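Local coordinates for protein endoglucanase A (Clostridium longisporum, PDB 6Q1I) that hydrolyses internal beta-1,4-glucosidic linkages in barley beta-glucan, lichenan and carboxymethylcellulose, also degrades xylan, and prefers the longer cello-oligosaccharides, at residues M21-N26 / A348-Y353; Y209-S214 / S232-S237; Y260-E265 / E301-A306; G286-N291 / G327-L332; S295-A300 / S343-A348. All blocks are in the same frame, centred on the assembly; numbering follows the deposited sequence. Where two conformers were deposited one is given.

In the fold
All five contacts lie in the catalytic domain, a family 5 TIM barrel whose eight parallel strands are ringed by helices. All are largely buried; interaction 2 is nearest the chain centre and the catalytic positions, interactions 3 and 5 farthest out, among the outer helices. Interaction 1 joins the first strand to the last helix, 343-356, and is apolar. That helix serves again in interaction 5, beside helix 293-309, which meets helix 256-275 in interaction 3. In interactions 2 and 4, which involve loops following strands, hydrogen bonds from backbone amides, together with CH-pi contacts, replace helix packing. A hydrogen bond from R296 to S287 joins interactions 4 and 5, a salt bridge R351-E301 interactions 1 and 3.

Interaction 1 of 5, residues M21-N26 / A348-Y353; sequences MGVGWN and ALIRGY
Strand 23-26 runs roughly antiparallel to helix 348-353, their axes 148° apart and 9.2 Å from each other at closest approach, V23 and Y353 being nearest in backbone register. The strand is the first of the TIM barrel and the helix the last of its outer layer, so this contact lies where the ring of strands and helices closes. G24 bonds through its backbone to C314 and W316 of the eighth strand, its neighbour in the barrel.

V23 carries the contact. Its CG1 takes the crowded position between the backbone N and the carbonyl carbon (chi1 63°), and from there the methyl enters one turn of the helix. V23 CG1 lies 3.9 Å from both I350 CD1 and Y353 CB, and 4.1 Å from L349 O. The other branch, V23 CG2, reaches L349 CB more loosely at 4.5 Å. A beta-branched residue suits this place, since it extends a methyl without a long, flexible stem. I350 bends at both side-chain torsions, which brings CD1 nearer the strand. Y353, with CG anti to its backbone N, lays its ring obliquely against the chain at G22, where G22 CA comes to 3.6 Å from Y353 CE1. G22 has a positive phi of 65° as the chain leaves helix 14-20, and having no side chain it lets the tyrosine ring come this close.

V23 also touches V304 of helix 293-309. Methyls, methylenes and a ring make the contact, without a single hydrogen bond between the segments, which implies that complementary shape and exclusion of water hold strand and helix together here.

Interaction 2 of 5, residues Y209-S214 / S232-S237; sequences YAASGS and SVHAYS
Two positive phi values, at A210 and A211 (54° at the latter), fold the chain through a type I' turn and put A211 CB above H234, whose CG stands anti to its own carbonyl carbon (chi1 -61°). The methyl sits over the centre of the imidazole, 3.6 Å from A211 CB to the H234 ring centroid, a CH-pi contact. Alanine fits because its single methyl can lie over the ring at van der Waals distance. Beside it the backbones join: H234 N donates to A211 O at 2.8 Å, almost straight at 176° and in the carbonyl plane.

Segment 209-214 follows strand 204-208, and 232-237 contains the end of strand 229-234, its neighbour in the TIM barrel, at the end where the active site lies. H234 ND1 is hydrogen-bonded to NE2 of Q160, assigned as proton donor by similarity and changed in this structure; the side chain also touches Q284, likewise altered and assigned as the nucleophile by similarity. A water accepts from G213 N at 2.8 Å and donates to H234 O at 2.8 Å. V233 CG1 packs 4.1 Å from G213 CA. S212 OG accepts from S214 N in an ST turn leading into helix 215-219.

Interaction 3 of 5, residues Y260-E265 / E301-A306; sequences YSLDVE and EYYVTA
This is a helix-helix contact in the outer layer of the barrel, with a tyrosine-aspartate hydrogen bond on one side and a leucine wedged between two tyrosines on the other. Helices 260-265 and 301-306 run in the same general direction, crossing at -32° with their axes 10.5 Å apart.

The hydrogen bond runs from Y302 OH to D263 OD2 and is 2.7 Å long. D263 receives it on its syn lone pair, the side facing the other carboxylate oxygen, and OD2 lies in the plane of the ring at its edge. With CG anti to its backbone N, Y302 stretches its ring across to the neighbouring helix, and D263 turns its carboxylate to meet the phenol, the two planes 36° apart. D263 OD1 is then close to the ring edge, 3.4 Å from Y302 CE2, and rests 3.7 Å from A306 CB. A long, weak ion pair with R310 reaches the same oxygen; the donated proton and this positive charge would both be expected to favour an ionised aspartate.

Successive helices of a TIM barrel are connected through a barrel strand, here 280-285. Nearer that strand, L262 crosses Y303 at about a right angle. Its CD2 branch approaches the ring obliquely, 3.9 Å from Y303 CD2, and lies 4.0 Å from Y302 CD2 at the edge of the other tyrosine. Leucine suits this position because its CD2 methyl reaches both tyrosines while CD1 adds a second contact to Y303. Y303 stacks on F285, and its OH is hydrogen-bonded to A235 O; alongside, E265 OE2 is bonded to S237 OG.

Interaction 4 of 5, residues G286-N291 / G327-L332; sequences GSINKN and GETFGL
A single backbone amide divides itself between two oxygens of one threonine. N289 N donates to T329 OG1 at 3.0 Å and 156°, and more weakly to T329 O at 3.2 Å. The fork is possible because T329 OG1 takes the crowded position between its backbone N and carbonyl carbon (chi1 47°), within reach of the same N-H as its own carbonyl. K326 O is a further hydrogen-bond partner of this hydroxyl, which suits threonine to its buried place.

The apolar half is a CH-pi contact. I288 CG2 lies over one face of F330, 3.6 Å from the ring centroid though shifted toward the rim, while I288 CA makes a C-H...O contact with T329 O at 3.4 Å. The edge of the same ring is turned to the backbone, with F330 CE1 3.7 Å from G286 C. G286, at phi 149°, adopts an extended conformation available to glycine and lets the ring come against the chain.

F330 also meets Y236, whose OH is weakly bonded to Q284. The two loops meet at the C-terminal ends of the seventh and eighth barrel strands, one leading from strand 280-285 to helix 293-309, the other from strand 314-318 to helix 343-356.

Interaction 5 of 5, residues S295-A300 / S343-A348; sequences SRAELA and SDIKDA
The R296 guanidinium is gripped by at least two hydrogen bonds, one from NH2 to S287 O and another made by NE outside the two segments. It also takes part in a cation-pi contact with F342, and I345 CD1 lies over the centre of one face, 3.3 Å from R296 CZ. The arginine chain bends at chi3 (69°) to lay its flat group there, while I345 has CG1 anti to its carbonyl carbon and CD1 in turn anti along the chain (chi2 172°), so the methyl projects far enough to meet it. The positive charge is buried, and the carbonyl and the aromatic ring probably help to stabilise it.

Beyond this, small residues let the helices run close, 8.2 Å between axes and only 14° from parallel. A348 CB comes within 3.2 Å of A297 O, a snug approach, and lies 4.1 Å from A300 CB. I345 CG2 packs beside them, 4.2 Å from A300 CB. Alanine suits these positions because a lone methyl lets the backbones approach.

Helices 293-309 and 343-356 are the last two of the outer layer. Strand 314-318, on the barrel side of both helices, supplies W316, which packs against R296 and I345.

Interaction 1 of 5, residues M21-N26 / A348-Y353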
# COMPACT_ATOMS: atom_id res chain seq x y z
N MET A 21 7.75 -0.97 12.06
CA MET A 21 6.90 -0.12 11.22
C MET A 21 5.57 0.27 11.87
O MET A 21 4.94 1.23 11.43
CB MET A 21 6.67 -0.79 9.87
CG MET A 21 7.91 -0.80 8.98
SD MET A 21 7.71 -1.82 7.51
CE MET A 21 6.41 -0.96 6.63
N GLY A 22 5.13 -0.45 12.89
CA GLY A 22 3.99 -0.02 13.67
C GLY A 22 2.71 0.02 12.87
O GLY A 22 2.48 -0.79 11.97
N VAL A 23 1.83 0.94 13.25
CA VAL A 23 0.63 1.25 12.48
C VAL A 23 0.93 2.42 11.55
O VAL A 23 1.65 3.36 11.92
CB VAL A 23 -0.60 1.49 13.38
CG1 VAL A 23 -0.42 2.71 14.30
CG2 VAL A 23 -1.85 1.63 12.55
N GLY A 24 0.40 2.34 10.33
CA GLY A 24 0.73 3.29 9.29
C GLY A 24 -0.50 3.92 8.67
O GLY A 24 -1.65 3.58 8.99
N TRP A 25 -0.23 4.84 7.75
CA TRP A 25 -1.25 5.67 7.12
C TRP A 25 -0.90 5.87 5.66
O TRP A 25 0.25 6.17 5.34
CB TRP A 25 -1.30 6.99 7.89
CG TRP A 25 -2.34 7.99 7.48
CD1 TRP A 25 -3.61 8.09 7.97
CD2 TRP A 25 -2.19 9.07 6.55
NE1 TRP A 25 -4.25 9.16 7.41
CE2 TRP A 25 -3.40 9.78 6.53
CE3 TRP A 25 -1.13 9.51 5.75
CZ2 TRP A 25 -3.60 10.89 5.72
CZ3 TRP A 25 -1.33 10.62 4.95
CH2 TRP A 25 -2.55 11.30 4.94
N ASN A 26 -1.88 5.68 4.77
CA ASN A 26 -1.73 5.90 3.33
C ASN A 26 -2.18 7.31 2.96
O ASN A 26 -3.29 7.71 3.31
CB ASN A 26 -2.63 4.97 2.51
CG ASN A 26 -2.05 3.60 2.30
OD1 ASN A 26 -1.31 3.37 1.35
ND2 ASN A 26 -2.46 2.65 3.14
N ALA A 348 -8.31 4.66 18.42
CA ALA A 348 -8.32 3.20 18.52
C ALA A 348 -7.12 2.58 17.81
O ALA A 348 -6.53 1.61 18.30
CB ALA A 348 -9.62 2.65 17.96
N LEU A 349 -6.75 3.12 16.65
CA LEU A 349 -5.58 2.62 15.92
C LEU A 349 -4.32 2.76 16.75
O LEU A 349 -3.51 1.83 16.85
CB LEU A 349 -5.44 3.38 14.61
CG LEU A 349 -6.48 3.11 13.52
CD1 LEU A 349 -6.36 4.13 12.40
CD2 LEU A 349 -6.35 1.70 12.96
N ILE A 350 -4.12 3.94 17.33
CA ILE A 350 -2.91 4.19 18.10
C ILE A 350 -2.93 3.38 19.39
O ILE A 350 -1.90 2.86 19.83
CB ILE A 350 -2.73 5.70 18.35
CG1 ILE A 350 -2.71 6.49 17.02
CG2 ILE A 350 -1.47 5.97 19.17
CD1 ILE A 350 -1.68 6.02 16.02
N ARG A 351 -4.11 3.27 20.02
CA ARG A 351 -4.24 2.44 21.21
C ARG A 351 -3.89 0.99 20.92
O ARG A 351 -3.22 0.33 21.73
CB ARG A 351 -5.67 2.56 21.76
CG ARG A 351 -5.93 1.76 23.01
CD ARG A 351 -7.26 2.15 23.65
NE ARG A 351 -8.42 1.93 22.79
CZ ARG A 351 -9.19 2.89 22.28
NH1 ARG A 351 -8.95 4.18 22.50
NH2 ARG A 351 -10.23 2.56 21.54
N GLY A 352 -4.30 0.47 19.76
CA GLY A 352 -3.95 -0.90 19.41
C GLY A 352 -2.45 -1.09 19.26
O GLY A 352 -1.90 -2.12 19.67
N TYR A 353 -1.77 -0.10 18.69
CA TYR A 353 -0.31 -0.14 18.61
C TYR A 353 0.31 -0.12 20.00
O TYR A 353 1.19 -0.93 20.32
CB TYR A 353 0.20 1.03 17.75
CG TYR A 353 1.69 1.18 17.83
CD1 TYR A 353 2.53 0.31 17.15
CD2 TYR A 353 2.27 2.14 18.64
CE1 TYR A 353 3.91 0.41 17.25
CE2 TYR A 353 3.64 2.25 18.75
CZ TYR A 353 4.45 1.38 18.06
OH TYR A 353 5.82 1.47 18.18

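Interaction 2 of 5, residues Y209-S214 / S232-S237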
# COMPACT_ATOMS: atom_id res chain seq x y z
N TYR A 209 -1.08 -11.70 -6.23
CA TYR A 209 -2.07 -11.29 -7.21
C TYR A 209 -3.18 -10.52 -6.50
O TYR A 209 -3.75 -10.98 -5.50
CB TYR A 209 -2.63 -12.52 -7.92
CG TYR A 209 -3.73 -12.25 -8.94
CD1 TYR A 209 -3.46 -12.24 -10.31
CD2 TYR A 209 -5.04 -12.04 -8.53
CE1 TYR A 209 -4.47 -12.00 -11.23
CE2 TYR A 209 -6.05 -11.79 -9.45
CZ TYR A 209 -5.76 -11.78 -10.80
OH TYR A 209 -6.76 -11.55 -11.72
N ALA A 210 -3.48 -9.32 -7.01
CA ALA A 210 -4.49 -8.41 -6.48
C ALA A 210 -4.20 -7.97 -5.04
O ALA A 210 -5.06 -7.37 -4.40
CB ALA A 210 -5.90 -8.98 -6.57
N ALA A 211 -2.99 -8.22 -4.54
CA ALA A 211 -2.67 -8.06 -3.13
C ALA A 211 -3.63 -8.84 -2.24
O ALA A 211 -3.83 -8.51 -1.06
CB ALA A 211 -2.56 -6.60 -2.70
N SER A 212 -4.21 -9.91 -2.78
CA SER A 212 -5.15 -10.70 -2.00
C SER A 212 -4.43 -11.62 -1.02
O SER A 212 -3.44 -12.27 -1.37
CB SER A 212 -6.00 -11.56 -2.94
OG SER A 212 -6.76 -12.49 -2.19
N GLY A 213 -4.96 -11.71 0.19
CA GLY A 213 -4.52 -12.66 1.17
C GLY A 213 -5.23 -13.99 1.14
O GLY A 213 -5.09 -14.77 2.08
N SER A 214 -6.00 -14.28 0.09
CA SER A 214 -6.63 -15.58 -0.02
C SER A 214 -5.56 -16.67 -0.08
O SER A 214 -4.41 -16.44 -0.46
CB SER A 214 -7.47 -15.66 -1.30
OG SER A 214 -6.66 -15.74 -2.46
N SER A 232 3.49 -8.25 0.40
CA SER A 232 2.44 -7.24 0.56
C SER A 232 1.07 -7.87 0.32
O SER A 232 0.82 -8.44 -0.74
CB SER A 232 2.65 -6.11 -0.46
OG SER A 232 1.55 -5.22 -0.46
N VAL A 233 0.17 -7.72 1.30
CA VAL A 233 -1.24 -8.02 1.11
C VAL A 233 -2.06 -6.83 1.58
O VAL A 233 -1.61 -6.02 2.40
CB VAL A 233 -1.71 -9.32 1.80
CG1 VAL A 233 -0.98 -10.53 1.26
CG2 VAL A 233 -1.54 -9.23 3.31
N HIS A 234 -3.27 -6.72 1.03
CA HIS A 234 -4.27 -5.76 1.47
C HIS A 234 -5.43 -6.55 2.04
O HIS A 234 -5.81 -7.60 1.50
CB HIS A 234 -4.72 -4.88 0.30
CG HIS A 234 -3.60 -4.09 -0.29
ND1 HIS A 234 -3.71 -3.43 -1.49
CD2 HIS A 234 -2.34 -3.88 0.14
CE1 HIS A 234 -2.56 -2.85 -1.78
NE2 HIS A 234 -1.71 -3.10 -0.80
N ALA A 235 -5.96 -6.10 3.18
CA ALA A 235 -6.93 -6.92 3.91
C ALA A 235 -7.94 -5.99 4.59
O ALA A 235 -7.85 -5.66 5.78
CB ALA A 235 -6.23 -7.84 4.91
N TYR A 236 -8.94 -5.59 3.81
CA TYR A 236 -10.07 -4.80 4.30
C TYR A 236 -11.05 -5.79 4.92
O TYR A 236 -12.09 -6.14 4.35
CB TYR A 236 -10.69 -4.03 3.15
CG TYR A 236 -9.83 -2.92 2.58
CD1 TYR A 236 -8.95 -3.16 1.52
CD2 TYR A 236 -9.90 -1.64 3.09
CE1 TYR A 236 -8.19 -2.14 1.00
CE2 TYR A 236 -9.15 -0.62 2.57
CZ TYR A 236 -8.29 -0.87 1.53
OH TYR A 236 -7.56 0.17 1.00
N SER A 237 -10.72 -6.21 6.14
CA SER A 237 -11.39 -7.34 6.74
C SER A 237 -12.12 -6.95 8.01
O SER A 237 -11.67 -6.07 8.75
CB SER A 237 -10.36 -8.42 7.07
OG SER A 237 -9.71 -8.80 5.87
O HOH W 1 -6.51 -10.24 1.96

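Interaction 3 of 5, residues Y260-E265 / E301-A306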
# COMPACT_ATOMS: atom_id res chain seq x y z
N TYR A 260 -12.26 -14.12 16.55
CA TYR A 260 -11.62 -15.37 16.16
C TYR A 260 -11.32 -15.39 14.66
O TYR A 260 -10.23 -15.80 14.24
CB TYR A 260 -12.54 -16.54 16.52
CG TYR A 260 -12.03 -17.88 16.02
CD1 TYR A 260 -11.07 -18.58 16.72
CD2 TYR A 260 -12.52 -18.43 14.84
CE1 TYR A 260 -10.60 -19.80 16.26
CE2 TYR A 260 -12.06 -19.65 14.37
CZ TYR A 260 -11.11 -20.33 15.09
OH TYR A 260 -10.64 -21.54 14.64
N SER A 261 -12.28 -14.95 13.85
CA SER A 261 -12.09 -14.96 12.41
C SER A 261 -10.91 -14.09 12.01
O SER A 261 -10.11 -14.48 11.15
CB SER A 261 -13.37 -14.46 11.72
OG SER A 261 -14.43 -15.35 11.97
N LEU A 262 -10.79 -12.91 12.61
CA LEU A 262 -9.67 -12.04 12.27
C LEU A 262 -8.35 -12.65 12.74
O LEU A 262 -7.34 -12.59 12.02
CB LEU A 262 -9.89 -10.64 12.83
CG LEU A 262 -8.87 -9.57 12.42
CD1 LEU A 262 -8.75 -9.45 10.91
CD2 LEU A 262 -9.26 -8.23 13.02
N ASP A 263 -8.34 -13.25 13.92
CA ASP A 263 -7.13 -13.89 14.42
C ASP A 263 -6.66 -15.00 13.48
O ASP A 263 -5.46 -15.10 13.18
CB ASP A 263 -7.36 -14.46 15.83
CG ASP A 263 -7.44 -13.38 16.89
OD1 ASP A 263 -6.90 -12.28 16.70
OD2 ASP A 263 -8.04 -13.66 17.95
N VAL A 264 -7.58 -15.85 13.01
CA VAL A 264 -7.19 -16.93 12.10
C VAL A 264 -6.66 -16.37 10.78
O VAL A 264 -5.70 -16.90 10.21
CB VAL A 264 -8.37 -17.90 11.90
CG1 VAL A 264 -8.09 -18.87 10.76
CG2 VAL A 264 -8.65 -18.66 13.20
N GLU A 265 -7.29 -15.31 10.28
CA GLU A 265 -6.82 -14.68 9.05
C GLU A 265 -5.40 -14.14 9.21
O GLU A 265 -4.53 -14.38 8.37
CB GLU A 265 -7.80 -13.57 8.66
CG GLU A 265 -7.38 -12.77 7.44
CD GLU A 265 -8.38 -11.67 7.08
OE1 GLU A 265 -9.50 -11.67 7.63
OE2 GLU A 265 -8.02 -10.80 6.26
N GLU A 301 -8.96 -1.07 16.75
CA GLU A 301 -8.07 -1.41 17.85
C GLU A 301 -7.71 -2.88 17.82
O GLU A 301 -6.54 -3.25 17.98
CB GLU A 301 -8.68 -1.06 19.21
CG GLU A 301 -7.69 -1.39 20.33
CD GLU A 301 -8.22 -1.18 21.73
OE1 GLU A 301 -9.33 -0.66 21.89
OE2 GLU A 301 -7.49 -1.55 22.68
N TYR A 302 -8.70 -3.75 17.64
CA TYR A 302 -8.43 -5.18 17.69
C TYR A 302 -7.50 -5.59 16.55
O TYR A 302 -6.56 -6.36 16.75
CB TYR A 302 -9.73 -5.98 17.63
CG TYR A 302 -9.50 -7.42 18.00
CD1 TYR A 302 -9.62 -7.83 19.32
CD2 TYR A 302 -9.12 -8.36 17.05
CE1 TYR A 302 -9.39 -9.13 19.68
CE2 TYR A 302 -8.89 -9.68 17.41
CZ TYR A 302 -9.02 -10.04 18.73
OH TYR A 302 -8.80 -11.34 19.13
N TYR A 303 -7.76 -5.05 15.36
CA TYR A 303 -6.94 -5.37 14.19
C TYR A 303 -5.49 -5.00 14.41
O TYR A 303 -4.59 -5.82 14.20
CB TYR A 303 -7.54 -4.64 12.99
CG TYR A 303 -7.10 -5.07 11.60
CD1 TYR A 303 -5.76 -5.07 11.22
CD2 TYR A 303 -8.05 -5.40 10.63
CE1 TYR A 303 -5.37 -5.43 9.94
CE2 TYR A 303 -7.67 -5.74 9.35
CZ TYR A 303 -6.33 -5.77 9.01
OH TYR A 303 -5.93 -6.11 7.74
N VAL A 304 -5.23 -3.76 14.84
CA VAL A 304 -3.85 -3.34 15.05
C VAL A 304 -3.18 -4.15 16.15
O VAL A 304 -2.02 -4.56 16.02
CB VAL A 304 -3.77 -1.82 15.32
CG1 VAL A 304 -2.35 -1.43 15.64
CG2 VAL A 304 -4.27 -1.03 14.12
N THR A 305 -3.88 -4.39 17.26
CA THR A 305 -3.30 -5.19 18.34
C THR A 305 -2.95 -6.59 17.84
O THR A 305 -1.84 -7.08 18.07
CB THR A 305 -4.27 -5.30 19.52
OG1 THR A 305 -4.59 -3.99 20.03
CG2 THR A 305 -3.65 -6.11 20.65
N ALA A 306 -3.88 -7.23 17.14
CA ALA A 306 -3.66 -8.60 16.68
C ALA A 306 -2.53 -8.66 15.66
O ALA A 306 -1.70 -9.58 15.68
CB ALA A 306 -4.95 -9.15 16.08

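Interaction 4 of 5, residues G286-N291 / G327-L332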
# COMPACT_ATOMS: atom_id res chain seq x y z
N GLY A 286 -8.79 -0.99 6.53
CA GLY A 286 -9.67 0.07 6.97
C GLY A 286 -11.12 -0.36 6.89
O GLY A 286 -11.43 -1.49 6.52
N SER A 287 -11.99 0.57 7.26
CA SER A 287 -13.43 0.40 7.14
C SER A 287 -14.06 1.70 6.64
O SER A 287 -13.53 2.79 6.87
CB SER A 287 -14.08 0.01 8.47
OG SER A 287 -13.86 1.03 9.43
N ILE A 288 -15.18 1.56 5.94
CA ILE A 288 -15.91 2.72 5.41
C ILE A 288 -16.93 3.23 6.42
O ILE A 288 -17.27 2.56 7.39
CB ILE A 288 -16.55 2.42 4.04
CG1 ILE A 288 -17.67 1.40 4.16
CG2 ILE A 288 -15.49 1.97 3.04
CD1 ILE A 288 -18.44 1.19 2.88
N ASN A 289 -17.43 4.44 6.17
CA ASN A 289 -18.33 5.13 7.10
C ASN A 289 -19.77 4.69 6.88
O ASN A 289 -20.45 5.17 5.97
CB ASN A 289 -18.21 6.64 6.90
CG ASN A 289 -19.13 7.41 7.79
OD1 ASN A 289 -19.74 6.86 8.70
ND2 ASN A 289 -19.23 8.71 7.54
N LYS A 290 -20.25 3.78 7.73
CA LYS A 290 -21.64 3.37 7.76
C LYS A 290 -22.35 3.93 9.00
O LYS A 290 -23.23 3.28 9.56
CB LYS A 290 -21.77 1.85 7.71
CG LYS A 290 -21.09 1.22 6.50
CD LYS A 290 -21.16 -0.31 6.51
CE LYS A 290 -20.48 -0.90 5.29
NZ LYS A 290 -20.47 -2.39 5.31
N ASN A 291 -21.97 5.13 9.42
CA ASN A 291 -22.56 5.76 10.61
C ASN A 291 -22.47 4.81 11.80
O ASN A 291 -23.41 4.65 12.58
CB ASN A 291 -23.99 6.23 10.35
CG ASN A 291 -24.44 7.32 11.31
OD1 ASN A 291 -23.62 8.04 11.86
ND2 ASN A 291 -25.74 7.43 11.52
N GLY A 327 -19.80 4.71 -0.62
CA GLY A 327 -18.76 3.70 -0.73
C GLY A 327 -17.38 4.31 -0.66
O GLY A 327 -17.17 5.47 -0.97
N GLU A 328 -16.42 3.50 -0.21
CA GLU A 328 -15.00 3.86 -0.20
C GLU A 328 -14.70 5.07 0.68
O GLU A 328 -13.74 5.80 0.46
CB GLU A 328 -14.46 4.05 -1.62
CG GLU A 328 -14.56 2.78 -2.47
CD GLU A 328 -13.61 1.68 -2.01
OE1 GLU A 328 -12.39 1.86 -2.19
OE2 GLU A 328 -14.07 0.66 -1.46
N THR A 329 -15.50 5.26 1.73
CA THR A 329 -15.34 6.42 2.62
C THR A 329 -14.44 6.06 3.81
O THR A 329 -14.88 5.92 4.95
CB THR A 329 -16.71 6.92 3.06
OG1 THR A 329 -17.51 5.80 3.49
CG2 THR A 329 -17.39 7.66 1.93
N PHE A 330 -13.14 5.97 3.50
CA PHE A 330 -12.12 5.55 4.46
C PHE A 330 -11.44 6.73 5.16
O PHE A 330 -10.52 6.52 5.96
CB PHE A 330 -11.05 4.72 3.73
CG PHE A 330 -11.53 3.37 3.22
CD1 PHE A 330 -11.71 2.31 4.08
CD2 PHE A 330 -11.76 3.16 1.87
CE1 PHE A 330 -12.13 1.08 3.64
CE2 PHE A 330 -12.17 1.92 1.41
CZ PHE A 330 -12.35 0.88 2.29
N GLY A 331 -11.89 7.96 4.91
CA GLY A 331 -11.16 9.11 5.40
C GLY A 331 -11.14 9.20 6.91
O GLY A 331 -12.16 9.01 7.59
N LEU A 332 -9.97 9.56 7.45
CA LEU A 332 -9.79 9.80 8.88
C LEU A 332 -9.29 11.20 9.20
O LEU A 332 -9.80 11.83 10.13
CB LEU A 332 -8.84 8.76 9.51
CG LEU A 332 -9.37 7.34 9.62
CD1 LEU A 332 -8.34 6.47 10.32
CD2 LEU A 332 -10.72 7.27 10.36

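Interaction 5 of 5, residues S295-A300 / S343-A348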
# COMPACT_ATOMS: atom_id res chain seq x y z
N SER A 295 -18.36 0.56 16.24
CA SER A 295 -17.90 -0.72 15.71
C SER A 295 -16.61 -0.56 14.92
O SER A 295 -15.71 -1.40 15.00
CB SER A 295 -18.96 -1.35 14.82
OG SER A 295 -20.01 -1.91 15.59
N ARG A 296 -16.50 0.52 14.13
CA ARG A 296 -15.27 0.75 13.38
C ARG A 296 -14.08 0.92 14.32
O ARG A 296 -12.98 0.43 14.03
CB ARG A 296 -15.42 1.98 12.49
CG ARG A 296 -16.45 1.84 11.39
CD ARG A 296 -16.61 3.15 10.64
NE ARG A 296 -15.43 3.48 9.85
CZ ARG A 296 -15.14 4.70 9.42
NH1 ARG A 296 -15.94 5.72 9.71
NH2 ARG A 296 -14.05 4.91 8.69
N ALA A 297 -14.28 1.61 15.44
CA ALA A 297 -13.20 1.79 16.40
C ALA A 297 -12.83 0.48 17.08
O ALA A 297 -11.64 0.22 17.32
CB ALA A 297 -13.58 2.85 17.43
N GLU A 298 -13.82 -0.34 17.44
CA GLU A 298 -13.52 -1.65 18.01
C GLU A 298 -12.68 -2.48 17.05
O GLU A 298 -11.68 -3.08 17.45
CB GLU A 298 -14.82 -2.38 18.35
CG GLU A 298 -15.49 -1.91 19.62
CD GLU A 298 -16.52 -2.89 20.14
OE1 GLU A 298 -17.62 -2.46 20.55
OE2 GLU A 298 -16.24 -4.11 20.13
N LEU A 299 -13.07 -2.52 15.78
CA LEU A 299 -12.31 -3.27 14.79
C LEU A 299 -10.90 -2.70 14.64
O LEU A 299 -9.92 -3.46 14.62
CB LEU A 299 -13.04 -3.26 13.45
CG LEU A 299 -12.26 -3.83 12.27
CD1 LEU A 299 -11.90 -5.29 12.50
CD2 LEU A 299 -13.06 -3.68 10.99
N ALA A 300 -10.78 -1.38 14.56
CA ALA A 300 -9.48 -0.75 14.38
C ALA A 300 -8.52 -1.15 15.50
O ALA A 300 -7.37 -1.52 15.24
CB ALA A 300 -9.64 0.77 14.34
N SER A 343 -12.07 11.05 15.31
CA SER A 343 -11.00 10.95 16.29
C SER A 343 -11.04 9.63 17.05
O SER A 343 -9.99 9.12 17.44
CB SER A 343 -11.04 12.15 17.25
OG SER A 343 -12.24 12.17 17.97
N ASP A 344 -12.24 9.06 17.26
CA ASP A 344 -12.33 7.81 18.00
C ASP A 344 -11.65 6.66 17.25
O ASP A 344 -11.10 5.75 17.87
CB ASP A 344 -13.79 7.43 18.29
CG ASP A 344 -14.46 8.32 19.34
OD1 ASP A 344 -13.76 9.01 20.11
OD2 ASP A 344 -15.70 8.29 19.39
N ILE A 345 -11.70 6.68 15.92
CA ILE A 345 -11.05 5.62 15.14
C ILE A 345 -9.54 5.81 15.15
O ILE A 345 -8.78 4.86 15.35
CB ILE A 345 -11.63 5.53 13.71
CG1 ILE A 345 -13.13 5.23 13.76
CG2 ILE A 345 -10.88 4.47 12.90
CD1 ILE A 345 -13.82 5.32 12.41
N LYS A 346 -9.08 7.05 14.93
CA LYS A 346 -7.65 7.34 15.07
C LYS A 346 -7.15 6.91 16.45
O LYS A 346 -6.10 6.26 16.56
CB LYS A 346 -7.40 8.83 14.82
CG LYS A 346 -5.98 9.30 15.05
CD LYS A 346 -5.71 9.76 16.49
CE LYS A 346 -6.50 11.02 16.84
NZ LYS A 346 -6.15 11.54 18.18
N ASP A 347 -7.88 7.26 17.50
CA ASP A 347 -7.45 6.91 18.85
C ASP A 347 -7.37 5.40 19.02
O ASP A 347 -6.45 4.89 19.68
CB ASP A 347 -8.41 7.49 19.89
CG ASP A 347 -8.23 8.99 20.09
OD1 ASP A 347 -7.20 9.55 19.65
OD2 ASP A 347 -9.14 9.59 20.70
N ALA A 348 -8.31 4.66 18.42
CA ALA A 348 -8.32 3.20 18.52
C ALA A 348 -7.12 2.58 17.81
O ALA A 348 -6.53 1.61 18.30
CB ALA A 348 -9.62 2.65 17.96